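Local coordinates for periplasmic binding protein/LacI transcriptional regulator (PDB 5OCP) that binds L-arabinofuranose, in its alpha and beta forms, and probably delivers it in the periplasm to an arabinose ABC transporter, at residues S19-A24 and L243-G248; G115-D120 and V275-T280; V57-I62 and D253-Y258; M119-G124 and D216-S221. One frame throughout, in Å; residues are numbered along the deposited sequence.

In the fold
The eight segments fall into two groups, one in each lobe of a type I periplasmic binding protein fold. Contacts 1 and 3, with centres about 15 Å apart, belong to the lobe built on the sheet containing strand 59-62. Contacts 2 and 4 belong to the other lobe; their centres are about 8 Å apart, and both combine helix 107-121 with strands of the same sheet. Centres of contacts 2 and 3 are about 37 Å apart, those of 3 and 4 about 42 Å. Along the chain contact 4 is nested within contacts 1 and 3, while contacts 1, 2 and 3 interleave; the chain passes between the lobes more than once, beside the sugar site, so residues far apart in sequence meet in each lobe.

Contact 1 (S19-A24 and L243-G248)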
loop_
_atom_site.group_PDB
_atom_site.type_symbol
_atom_site.label_atom_id
_atom_site.label_comp_id
_atom_site.label_asym_id
_atom_site.label_seq_id
_atom_site.Cartn_x
_atom_site.Cartn_y
_atom_site.Cartn_z
ATOM N N SER A 19 -4.753 9.132 -2.788
ATOM C CA SER A 19 -4.923 10.280 -3.718
ATOM C C SER A 19 -5.762 11.421 -3.057
ATOM O O SER A 19 -5.404 12.567 -3.060
ATOM C CB SER A 19 -5.557 9.872 -5.013
ATOM O OG SER A 19 -4.735 8.920 -5.617
ATOM N N GLU A 20 -6.863 11.052 -2.439
ATOM C CA GLU A 20 -7.696 12.036 -1.742
ATOM C C GLU A 20 -7.002 12.738 -0.594
ATOM O O GLU A 20 -7.141 13.982 -0.401
ATOM C CB GLU A 20 -9.035 11.390 -1.248
ATOM C CG GLU A 20 -9.966 11.061 -2.380
ATOM C CD GLU A 20 -10.356 12.307 -3.272
ATOM O OE1 GLU A 20 -10.546 13.466 -2.772
ATOM O OE2 GLU A 20 -10.475 12.138 -4.511
ATOM N N ALA A 21 -6.194 12.004 0.148
ATOM C CA ALA A 21 -5.352 12.573 1.205
ATOM C C ALA A 21 -4.308 13.561 0.728
ATOM O O ALA A 21 -4.174 14.640 1.296
ATOM C CB ALA A 21 -4.639 11.508 1.980
ATOM N N VAL A 22 -3.629 13.244 -0.378
ATOM C CA VAL A 22 -2.654 14.182 -0.922
ATOM C C VAL A 22 -3.338 15.490 -1.375
ATOM O O VAL A 22 -2.786 16.584 -1.121
ATOM C CB VAL A 22 -1.818 13.583 -2.069
ATOM C CG1 VAL A 22 -0.837 14.628 -2.533
ATOM C CG2 VAL A 22 -0.942 12.409 -1.588
ATOM N N LYS A 23 -4.489 15.359 -2.024
ATOM C CA LYS A 23 -5.306 16.524 -2.500
ATOM C C LYS A 23 -5.769 17.368 -1.276
ATOM O O LYS A 23 -5.621 18.609 -1.235
ATOM C CB LYS A 23 -6.481 16.037 -3.303
ATOM C CG LYS A 23 -6.100 15.524 -4.667
ATOM C CD LYS A 23 -7.282 14.863 -5.307
ATOM C CE LYS A 23 -7.016 14.449 -6.720
ATOM N NZ LYS A 23 -8.216 13.823 -7.333
ATOM N N ALA A 24 -6.240 16.682 -0.255
ATOM C CA ALA A 24 -6.630 17.368 0.985
ATOM C C ALA A 24 -5.444 18.059 1.684
ATOM O O ALA A 24 -5.643 19.211 2.175
ATOM C CB ALA A 24 -7.330 16.410 1.922
ATOM N N LEU A 243 -1.894 1.425 7.196
ATOM C CA LEU A 243 -1.002 2.127 6.266
ATOM C C LEU A 243 -1.587 3.532 6.114
ATOM O O LEU A 243 -2.651 3.711 5.530
ATOM C CB LEU A 243 -0.944 1.479 4.930
ATOM C CG LEU A 243 -0.046 2.092 3.852
ATOM C CD1 LEU A 243 1.373 2.070 4.346
ATOM C CD2 LEU A 243 -0.196 1.404 2.492
ATOM N N SER A 244 -0.877 4.469 6.700
ATOM C CA SER A 244 -1.335 5.882 6.644
ATOM C C SER A 244 -1.352 6.452 5.206
ATOM O O SER A 244 -0.363 6.339 4.526
ATOM C CB SER A 244 -0.403 6.743 7.463
ATOM O OG SER A 244 -0.834 8.095 7.290
ATOM N N PRO A 245 -2.445 7.025 4.813
ATOM C CA PRO A 245 -2.466 7.673 3.475
ATOM C C PRO A 245 -1.922 9.109 3.511
ATOM O O PRO A 245 -1.891 9.764 2.456
ATOM C CB PRO A 245 -3.905 7.609 3.102
ATOM C CG PRO A 245 -4.646 7.710 4.368
ATOM C CD PRO A 245 -3.800 6.962 5.365
ATOM N N TYR A 246 -1.363 9.567 4.657
ATOM C CA TYR A 246 -0.842 10.954 4.817
ATOM C C TYR A 246 0.614 11.171 4.614
ATOM O O TYR A 246 1.243 11.797 5.401
ATOM C CB TYR A 246 -1.300 11.508 6.157
ATOM C CG TYR A 246 -2.740 11.450 6.247
ATOM C CD1 TYR A 246 -3.527 12.325 5.486
ATOM C CD2 TYR A 246 -3.369 10.536 7.091
ATOM C CE1 TYR A 246 -4.865 12.281 5.514
ATOM C CE2 TYR A 246 -4.741 10.470 7.093
ATOM C CZ TYR A 246 -5.434 11.355 6.338
ATOM O OH TYR A 246 -6.773 11.330 6.339
ATOM N N LEU A 247 1.169 10.660 3.500
ATOM C CA LEU A 247 2.544 10.785 3.180
ATOM C C LEU A 247 2.828 12.114 2.493
ATOM O O LEU A 247 3.992 12.533 2.415
ATOM C CB LEU A 247 2.927 9.698 2.191
ATOM C CG LEU A 247 2.730 8.294 2.709
ATOM C CD1 LEU A 247 3.028 7.392 1.554
ATOM C CD2 LEU A 247 3.719 8.072 3.830
ATOM N N GLY A 248 1.779 12.783 2.018
ATOM C CA GLY A 248 1.917 14.042 1.348
ATOM C C GLY A 248 2.491 15.084 2.297
ATOM O O GLY A 248 3.365 15.840 1.927
#
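A small, buried, apolar contact joins helix 13-29, through Ala-21 and Val-22, to the linker 243-248 between strand 239-242 and helix 248-259. Ala-21 lies at its centre: its CB bond points at the linker, and the CB atom comes 3.3 Å from the carbonyl oxygen of Pro-245. Ala-21 CB also stands 4.1 Å from Pro-245 CB and 3.6 Å from Tyr-246 CE1, approaching the phenol ring obliquely. Tyr-246 reaches it because its CG is anti to the carbonyl carbon (chi1 -56°), which swings CE1 toward the helix, while Pro-245 CG lies over one ring face, offset toward the rim.

The strand belongs to one sheet and the helix packs on the other, so the linker is one of the interlobe crossovers of the type I periplasmic binding fold. Leu-243, at its start, touches the bound arabinofuranose and gives its carbonyl to Trp-14 NE1. Next comes an ST turn, in which Tyr-246 N donates to Ser-244 OG at 3.1 Å with an N-H...O angle of 163°. Gly-248, lacking a side chain, lets the backbones approach to 5.1 Å between its CA and that of Val-22; Val-22 CG2 is 4.4 Å from Gly-248 CA.

Contact 2 (G115-D120 and V275-T280); sequences GQWLMD and VFTQET
The backbones of Trp-117 and Val-275 stay well apart, with 8.0 Å between their CA atoms, and side chains alone bridge the gap. Segment 115-120 is the last part of a helix lying against the mixed sheet of one alpha/beta lobe of the type I periplasmic binding protein fold. Segment 275-277 is the edge strand of that sheet, antiparallel to strand 239-242, before the chain enters helix 278-296.

Trp-117 spans the distance: with CG anti to its own nitrogen (chi1 -178°), the indole extends from the helix toward the strand. The pyrrole side of the indole makes the closest approaches. Trp-117 NE1 lies 3.4 Å from Thr-277 CG2, with CE2 of the same indole 3.8 Å from that methyl, and its CD1 is 4.1 Å from Val-275 CG1. Both methyls meet the indole obliquely, and both residues point their CB bonds toward the helix, as alternate residues on one side of a strand do. Farther into the sheet the indole also packs on Ala-239 and Val-220. Replacing Trp-117 with an alanine would probably open a gap beside the edge strand and leave the methyls of Val-275 and Thr-277 without the indole they rest on.

Thr-277 has a second task as N-cap: its OG1 accepts from Glu-279 N at 3.1 Å, the N-H...O angle being 151°.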
loop_
_atom_site.group_PDB
_atom_site.type_symbol
_atom_site.label_atom_id
_atom_site.label_comp_id
_atom_site.label_asym_id
_atom_site.label_seq_id
_atom_site.Cartn_x
_atom_site.Cartn_y
_atom_site.Cartn_z
ATOM N N GLY A 115 2.964 -11.148 10.279
ATOM C CA GLY A 115 3.459 -12.533 10.442
ATOM C C GLY A 115 3.584 -12.944 11.882
ATOM O O GLY A 115 3.207 -14.034 12.282
ATOM N N GLN A 116 4.128 -12.075 12.722
ATOM C CA GLN A 116 4.247 -12.392 14.128
ATOM C C GLN A 116 2.924 -12.541 14.785
ATOM O O GLN A 116 2.729 -13.462 15.574
ATOM C CB GLN A 116 5.092 -11.331 14.857
ATOM C CG GLN A 116 5.540 -11.733 16.251
ATOM C CD GLN A 116 6.405 -12.982 16.264
ATOM O OE1 GLN A 116 7.482 -13.001 15.705
ATOM N NE2 GLN A 116 5.884 -14.067 16.808
ATOM N N TRP A 117 1.977 -11.668 14.453
ATOM C CA TRP A 117 0.654 -11.738 15.004
ATOM C C TRP A 117 0.012 -13.111 14.680
ATOM O O TRP A 117 -0.574 -13.774 15.547
ATOM C CB TRP A 117 -0.262 -10.592 14.505
ATOM C CG TRP A 117 -1.624 -10.681 15.143
ATOM C CD1 TRP A 117 -2.022 -10.102 16.351
ATOM C CD2 TRP A 117 -2.782 -11.398 14.658
ATOM N NE1 TRP A 117 -3.338 -10.480 16.622
ATOM C CE2 TRP A 117 -3.785 -11.313 15.641
ATOM C CE3 TRP A 117 -3.013 -12.188 13.549
ATOM C CZ2 TRP A 117 -5.033 -11.879 15.474
ATOM C CZ3 TRP A 117 -4.258 -12.815 13.405
ATOM C CH2 TRP A 117 -5.235 -12.656 14.373
ATOM N N LEU A 118 0.131 -13.493 13.406
ATOM C CA LEU A 118 -0.416 -14.774 12.972
ATOM C C LEU A 118 0.255 -15.966 13.688
ATOM O O LEU A 118 -0.438 -16.923 14.079
ATOM C CB LEU A 118 -0.273 -14.925 11.458
ATOM C CG LEU A 118 -0.903 -16.182 10.886
ATOM C CD1 LEU A 118 -2.417 -16.228 11.060
ATOM C CD2 LEU A 118 -0.489 -16.320 9.422
ATOM N N MET A 119 1.566 -15.910 13.867
ATOM C CA MET A 119 2.234 -16.994 14.617
ATOM C C MET A 119 1.758 -17.056 16.038
ATOM O O MET A 119 1.610 -18.155 16.592
ATOM C CB MET A 119 3.753 -16.890 14.546
ATOM C CG MET A 119 4.334 -16.902 13.120
ATOM S SD MET A 119 4.086 -18.524 12.381
ATOM C CE MET A 119 2.577 -18.277 11.421
ATOM N N ASP A 120 1.515 -15.913 16.660
ATOM C CA ASP A 120 1.047 -15.879 18.039
ATOM C C ASP A 120 -0.360 -16.455 18.125
ATOM O O ASP A 120 -0.649 -17.283 18.994
ATOM C CB ASP A 120 1.063 -14.461 18.598
ATOM C CG ASP A 120 2.425 -13.875 18.749
ATOM O OD1 ASP A 120 3.461 -14.583 18.698
ATOM O OD2 ASP A 120 2.459 -12.598 18.880
ATOM N N VAL A 275 -0.709 -3.075 14.195
ATOM C CA VAL A 275 -1.648 -4.178 13.924
ATOM C C VAL A 275 -2.993 -3.900 14.640
ATOM O O VAL A 275 -3.002 -3.657 15.872
ATOM C CB VAL A 275 -1.077 -5.476 14.467
ATOM C CG1 VAL A 275 -2.026 -6.577 14.192
ATOM C CG2 VAL A 275 0.220 -5.838 13.809
ATOM N N PHE A 276 -4.078 -3.965 13.863
ATOM C CA PHE A 276 -5.425 -3.835 14.374
ATOM C C PHE A 276 -6.111 -5.161 14.163
ATOM O O PHE A 276 -5.858 -5.855 13.139
ATOM C CB PHE A 276 -6.139 -2.747 13.696
ATOM C CG PHE A 276 -5.635 -1.365 14.080
ATOM C CD1 PHE A 276 -4.510 -0.833 13.507
ATOM C CD2 PHE A 276 -6.198 -0.690 15.081
ATOM C CE1 PHE A 276 -4.027 0.419 13.876
ATOM C CE2 PHE A 276 -5.736 0.590 15.475
ATOM C CZ PHE A 276 -4.638 1.108 14.876
ATOM N N THR A 277 -6.957 -5.540 15.128
ATOM C CA THR A 277 -7.624 -6.856 15.044
ATOM C C THR A 277 -9.113 -6.698 15.417
ATOM O O THR A 277 -9.607 -5.610 15.681
ATOM C CB THR A 277 -6.984 -7.830 16.020
ATOM O OG1 THR A 277 -7.422 -7.533 17.374
ATOM C CG2 THR A 277 -5.410 -7.862 15.919
ATOM N N GLN A 278 -9.800 -7.815 15.479
ATOM C CA GLN A 278 -11.234 -7.817 15.877
ATOM C C GLN A 278 -11.431 -7.219 17.264
ATOM O O GLN A 278 -12.508 -6.683 17.490
ATOM C CB GLN A 278 -11.773 -9.284 15.873
ATOM C CG GLN A 278 -11.894 -9.903 14.453
ATOM C CD GLN A 278 -12.454 -11.316 14.453
ATOM O OE1 GLN A 278 -12.798 -11.847 15.498
ATOM N NE2 GLN A 278 -12.578 -11.908 13.310
ATOM N N GLU A 279 -10.422 -7.307 18.102
ATOM C CA GLU A 279 -10.493 -6.849 19.538
ATOM C C GLU A 279 -10.898 -5.395 19.637
ATOM O O GLU A 279 -11.743 -5.039 20.484
ATOM C CB GLU A 279 -9.199 -7.110 20.286
ATOM C CG GLU A 279 -8.853 -8.618 20.243
ATOM C CD GLU A 279 -7.971 -9.114 21.371
ATOM O OE1 GLU A 279 -7.761 -10.372 21.424
ATOM O OE2 GLU A 279 -7.520 -8.246 22.166
ATOM N N THR A 280 -10.427 -4.545 18.727
ATOM C CA THR A 280 -10.814 -3.173 18.769
ATOM C C THR A 280 -11.583 -2.759 17.587
ATOM O O THR A 280 -11.893 -1.556 17.425
ATOM C CB THR A 280 -9.618 -2.223 18.957
ATOM O OG1 THR A 280 -8.753 -2.414 17.837
ATOM C CG2 THR A 280 -8.935 -2.424 20.274
#

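Contact 3 (V57-I62 and D253-Y258); sequences VDAIII and DAIDAY
Ile-255 presses its whole branched end against Ala-59, and this is the tight part of the contact. Ile-255 CG2 and CD1 each lie 3.7 Å from Ala-59 CB, and CG1 of the same isoleucine follows at 3.8 Å, so one methyl on the strand is met by three carbons from the helix. Both CB bonds point across the contact, and the CA atoms of Ala-59 and Ile-255 are 6.9 Å apart, a spacing that the small alanine makes possible. In Ile-255, CG2 is anti to the backbone N while CG1 runs beside it (chi1 -73°), which turns both branches onto the alanine.

Toward Ile-61 the fit is looser. That side chain crosses Ile-255 obliquely, with its CG1 4.0 Å from Ile-255 CD1, and spends its other surface on Val-3, Phe-5 and Val-87. An alanine replacing Ile-255 would remove CG1, CG2 and CD1, and would probably leave a gap between helix and sheet with Ala-59 and Ile-61 lacking their cover. The helix's other flank is open to solvent: Asp-253 and Asp-256 are exposed, the former salt-bridged to Arg-29.

Strand alternation explains the division of partners: Ile-60, pointing away, packs on Phe-52 and Ile-53 of helix 42-54, whereas Ala-59, and more loosely the end of Ile-61, meet helix 248-259. Helices on both faces of a parallel sheet make the three-layer alpha/beta/alpha sandwich of a type I periplasmic binding protein lobe.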
loop_
_atom_site.group_PDB
_atom_site.type_symbol
_atom_site.label_atom_id
_atom_site.label_comp_id
_atom_site.label_asym_id
_atom_site.label_seq_id
_atom_site.Cartn_x
_atom_site.Cartn_y
_atom_site.Cartn_z
ATOM N N VAL A 57 7.037 23.209 -12.984
ATOM C CA VAL A 57 6.548 23.103 -11.597
ATOM C C VAL A 57 7.690 23.351 -10.624
ATOM O O VAL A 57 8.861 23.214 -10.971
ATOM C CB VAL A 57 5.926 21.722 -11.298
ATOM C CG1 VAL A 57 4.757 21.425 -12.196
ATOM C CG2 VAL A 57 6.940 20.577 -11.374
ATOM N N ASP A 58 7.352 23.662 -9.383
ATOM C CA ASP A 58 8.359 23.839 -8.334
ATOM C C ASP A 58 8.954 22.555 -7.762
ATOM O O ASP A 58 10.102 22.569 -7.288
ATOM C CB ASP A 58 7.769 24.669 -7.216
ATOM C CG ASP A 58 7.366 26.074 -7.707
ATOM O OD1 ASP A 58 8.241 26.804 -8.249
ATOM O OD2 ASP A 58 6.181 26.405 -7.633
ATOM N N ALA A 59 8.139 21.514 -7.703
ATOM C CA ALA A 59 8.571 20.202 -7.215
ATOM C C ALA A 59 7.693 19.128 -7.804
ATOM O O ALA A 59 6.574 19.387 -8.227
ATOM C CB ALA A 59 8.412 20.139 -5.716
ATOM N N ILE A 60 8.206 17.908 -7.725
ATOM C CA ILE A 60 7.541 16.745 -8.262
ATOM C C ILE A 60 7.497 15.692 -7.133
ATOM O O ILE A 60 8.486 15.439 -6.526
ATOM C CB ILE A 60 8.271 16.202 -9.485
ATOM C CG1 ILE A 60 8.090 17.239 -10.643
ATOM C CG2 ILE A 60 7.801 14.809 -9.905
ATOM C CD1 ILE A 60 9.074 16.990 -11.774
ATOM N N ILE A 61 6.341 15.081 -6.951
ATOM C CA ILE A 61 6.221 13.877 -6.051
ATOM C C ILE A 61 5.844 12.718 -6.988
ATOM O O ILE A 61 4.938 12.820 -7.862
ATOM C CB ILE A 61 5.130 14.081 -5.047
ATOM C CG1 ILE A 61 5.477 15.290 -4.151
ATOM C CG2 ILE A 61 4.938 12.799 -4.174
ATOM C CD1 ILE A 61 4.322 15.725 -3.257
ATOM N N ILE A 62 6.537 11.607 -6.796
ATOM C CA ILE A 62 6.290 10.357 -7.573
ATOM C C ILE A 62 5.979 9.157 -6.612
ATOM O O ILE A 62 6.763 8.953 -5.675
ATOM C CB ILE A 62 7.469 9.944 -8.486
ATOM C CG1 ILE A 62 7.858 11.052 -9.425
ATOM C CG2 ILE A 62 7.170 8.605 -9.162
ATOM C CD1 ILE A 62 9.142 10.755 -10.180
ATOM N N ASP A 253 6.572 19.171 3.455
ATOM C CA ASP A 253 7.538 19.751 4.405
ATOM C C ASP A 253 8.935 19.718 3.889
ATOM O O ASP A 253 9.677 20.703 3.999
ATOM C CB ASP A 253 7.547 18.982 5.727
ATOM C CG ASP A 253 6.279 19.173 6.543
ATOM O OD1 ASP A 253 5.606 20.213 6.425
ATOM O OD2 ASP A 253 5.981 18.253 7.350
ATOM N N ALA A 254 9.335 18.573 3.343
ATOM C CA ALA A 254 10.618 18.442 2.723
ATOM C C ALA A 254 10.776 19.390 1.543
ATOM O O ALA A 254 11.840 20.043 1.436
ATOM C CB ALA A 254 10.853 17.028 2.258
ATOM N N ILE A 255 9.728 19.505 0.748
ATOM C CA ILE A 255 9.797 20.463 -0.408
ATOM C C ILE A 255 9.909 21.914 0.105
ATOM O O ILE A 255 10.821 22.635 -0.316
ATOM C CB ILE A 255 8.620 20.298 -1.283
ATOM C CG1 ILE A 255 8.766 18.973 -2.083
ATOM C CG2 ILE A 255 8.427 21.499 -2.225
ATOM C CD1 ILE A 255 7.445 18.412 -2.541
ATOM N N ASP A 256 9.038 22.280 1.032
ATOM C CA ASP A 256 9.080 23.637 1.660
ATOM C C ASP A 256 10.457 24.014 2.219
ATOM O O ASP A 256 11.009 25.066 1.906
ATOM C CB ASP A 256 7.949 23.796 2.657
ATOM C CG ASP A 256 7.662 25.275 3.007
ATOM O OD1 ASP A 256 7.484 26.097 2.065
ATOM O OD2 ASP A 256 7.604 25.614 4.228
ATOM N N ALA A 257 11.065 23.116 2.963
ATOM C CA ALA A 257 12.425 23.284 3.428
ATOM C C ALA A 257 13.471 23.427 2.357
ATOM O O ALA A 257 14.376 24.310 2.443
ATOM C CB ALA A 257 12.761 22.151 4.372
ATOM N N TYR A 258 13.363 22.608 1.313
ATOM C CA TYR A 258 14.343 22.670 0.252
ATOM C C TYR A 258 14.274 24.063 -0.443
ATOM O O TYR A 258 15.335 24.613 -0.790
ATOM C CB TYR A 258 14.071 21.574 -0.771
ATOM C CG TYR A 258 14.912 21.683 -1.995
ATOM C CD1 TYR A 258 16.170 21.165 -2.017
ATOM C CD2 TYR A 258 14.465 22.383 -3.122
ATOM C CE1 TYR A 258 16.964 21.270 -3.119
ATOM C CE2 TYR A 258 15.267 22.508 -4.237
ATOM C CZ TYR A 258 16.508 21.969 -4.211
ATOM O OH TYR A 258 17.356 22.040 -5.262
#

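Contact 4 (M119-G124 and D216-S221); sequences MDKTQG and DILIVS
Gly-124 N donates to Met-119 O at 2.9 Å, closing the helix end from which Lys-121 and Thr-122 reach Leu-218. A weak bond of 3.4 Å from Gln-123 N to Asp-120 O accompanies it, and Gln-123 has a positive phi of 49°; together these define a Schellman motif. The hydroxyl of Thr-122 is hydrogen-bonded to Leu-118 O, one turn back, which fixes the rotation of its side chain and keeps the methyl for the contact.

Across the gap a single methyl does the touching for the strand. Leu-218 CD1 lies 3.7 Å from Thr-122 CG2 and 3.8 Å from Lys-121 CG, so it sits against both neighbours. The threonine and leucine side chains run antiparallel, alongside one another. The lysine brings only the base of its chain: CG extends anti to the backbone N (chi1 178°), then the chain bends at chi2 (63°), and the residue lies at the exposed margin. Leu-218 itself is buried and also packs on Leu-118 and Ala-190, while its backbone is hydrogen-bonded to Cys-189 and Val-191.

The contact thus packs the end of helix 107-121 on an inner strand of the second lobe's sheet, just before the chain turns into parallel strand 126-132, an arrangement that belongs to the alpha/beta lobes of type I periplasmic binding proteins.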
loop_
_atom_site.group_PDB
_atom_site.type_symbol
_atom_site.label_atom_id
_atom_site.label_comp_id
_atom_site.label_asym_id
_atom_site.label_seq_id
_atom_site.Cartn_x
_atom_site.Cartn_y
_atom_site.Cartn_z
ATOM N N MET A 119 1.566 -15.910 13.867
ATOM C CA MET A 119 2.234 -16.994 14.617
ATOM C C MET A 119 1.758 -17.056 16.038
ATOM O O MET A 119 1.610 -18.155 16.592
ATOM C CB MET A 119 3.753 -16.890 14.546
ATOM C CG MET A 119 4.334 -16.902 13.120
ATOM S SD MET A 119 4.086 -18.524 12.381
ATOM C CE MET A 119 2.577 -18.277 11.421
ATOM N N ASP A 120 1.515 -15.913 16.660
ATOM C CA ASP A 120 1.047 -15.879 18.039
ATOM C C ASP A 120 -0.360 -16.455 18.125
ATOM O O ASP A 120 -0.649 -17.283 18.994
ATOM C CB ASP A 120 1.063 -14.461 18.598
ATOM C CG ASP A 120 2.425 -13.875 18.749
ATOM O OD1 ASP A 120 3.461 -14.583 18.698
ATOM O OD2 ASP A 120 2.459 -12.598 18.880
ATOM N N LYS A 121 -1.207 -16.130 17.148
ATOM C CA LYS A 121 -2.600 -16.496 17.082
ATOM C C LYS A 121 -2.729 -18.008 16.934
ATOM O O LYS A 121 -3.648 -18.591 17.501
ATOM C CB LYS A 121 -3.258 -15.831 15.876
ATOM C CG LYS A 121 -4.728 -16.157 15.653
ATOM C CD LYS A 121 -5.682 -15.737 16.728
ATOM C CE LYS A 121 -7.128 -15.970 16.300
ATOM N NZ LYS A 121 -7.983 -15.423 17.387
ATOM N N THR A 122 -1.839 -18.600 16.137
ATOM C CA THR A 122 -1.942 -19.996 15.744
ATOM C C THR A 122 -0.935 -20.857 16.489
ATOM O O THR A 122 -0.784 -22.044 16.140
ATOM C CB THR A 122 -1.706 -20.116 14.225
ATOM O OG1 THR A 122 -0.370 -19.697 13.925
ATOM C CG2 THR A 122 -2.652 -19.287 13.497
ATOM N N GLN A 123 -0.240 -20.285 17.493
ATOM C CA GLN A 123 0.828 -20.932 18.164
ATOM C C GLN A 123 1.856 -21.562 17.199
ATOM O O GLN A 123 2.368 -22.661 17.451
ATOM C CB GLN A 123 0.239 -21.949 19.195
ATOM C CG GLN A 123 -0.736 -21.237 20.159
ATOM C CD GLN A 123 -1.320 -22.062 21.307
ATOM O OE1 GLN A 123 -1.472 -21.551 22.429
ATOM N NE2 GLN A 123 -1.752 -23.262 21.019
ATOM N N GLY A 124 2.150 -20.922 16.047
ATOM C CA GLY A 124 3.169 -21.373 15.156
ATOM C C GLY A 124 2.791 -22.562 14.269
ATOM O O GLY A 124 3.654 -23.076 13.596
ATOM N N ASP A 216 -12.801 -20.222 10.464
ATOM C CA ASP A 216 -12.204 -21.465 9.886
ATOM C C ASP A 216 -10.855 -21.146 9.139
ATOM O O ASP A 216 -9.862 -21.882 9.268
ATOM C CB ASP A 216 -13.130 -22.152 8.901
ATOM C CG ASP A 216 -14.426 -22.651 9.510
ATOM O OD1 ASP A 216 -14.394 -22.906 10.727
ATOM O OD2 ASP A 216 -15.426 -22.750 8.699
ATOM N N ILE A 217 -10.855 -20.090 8.328
ATOM C CA ILE A 217 -9.653 -19.631 7.669
ATOM C C ILE A 217 -9.448 -18.152 8.192
ATOM O O ILE A 217 -10.278 -17.326 7.945
ATOM C CB ILE A 217 -9.850 -19.653 6.181
ATOM C CG1 ILE A 217 -10.070 -21.116 5.740
ATOM C CG2 ILE A 217 -8.647 -19.119 5.449
ATOM C CD1 ILE A 217 -10.262 -21.216 4.266
ATOM N N LEU A 218 -8.327 -17.946 8.833
ATOM C CA LEU A 218 -7.927 -16.617 9.343
ATOM C C LEU A 218 -7.526 -15.771 8.177
ATOM O O LEU A 218 -7.062 -16.278 7.151
ATOM C CB LEU A 218 -6.787 -16.712 10.316
ATOM C CG LEU A 218 -6.995 -17.576 11.578
ATOM C CD1 LEU A 218 -5.706 -17.644 12.340
ATOM C CD2 LEU A 218 -8.187 -17.051 12.350
ATOM N N ILE A 219 -7.765 -14.453 8.270
ATOM C CA ILE A 219 -7.415 -13.564 7.170
ATOM C C ILE A 219 -6.610 -12.402 7.799
ATOM O O ILE A 219 -7.110 -11.730 8.677
ATOM C CB ILE A 219 -8.655 -13.074 6.448
ATOM C CG1 ILE A 219 -9.368 -14.293 5.842
ATOM C CG2 ILE A 219 -8.242 -12.067 5.386
ATOM C CD1 ILE A 219 -10.615 -13.982 5.089
ATOM N N VAL A 220 -5.361 -12.280 7.337
ATOM C CA VAL A 220 -4.459 -11.210 7.777
ATOM C C VAL A 220 -3.943 -10.429 6.581
ATOM O O VAL A 220 -3.752 -10.983 5.508
ATOM C CB VAL A 220 -3.376 -11.734 8.647
ATOM C CG1 VAL A 220 -3.918 -12.495 9.825
ATOM C CG2 VAL A 220 -2.361 -12.580 7.869
ATOM N N SER A 221 -3.681 -9.137 6.754
ATOM C CA SER A 221 -3.514 -8.272 5.606
ATOM C C SER A 221 -2.802 -6.973 6.007
ATOM O O SER A 221 -2.387 -6.799 7.185
ATOM C CB SER A 221 -4.948 -7.952 5.127
ATOM O OG SER A 221 -4.953 -7.258 3.912
#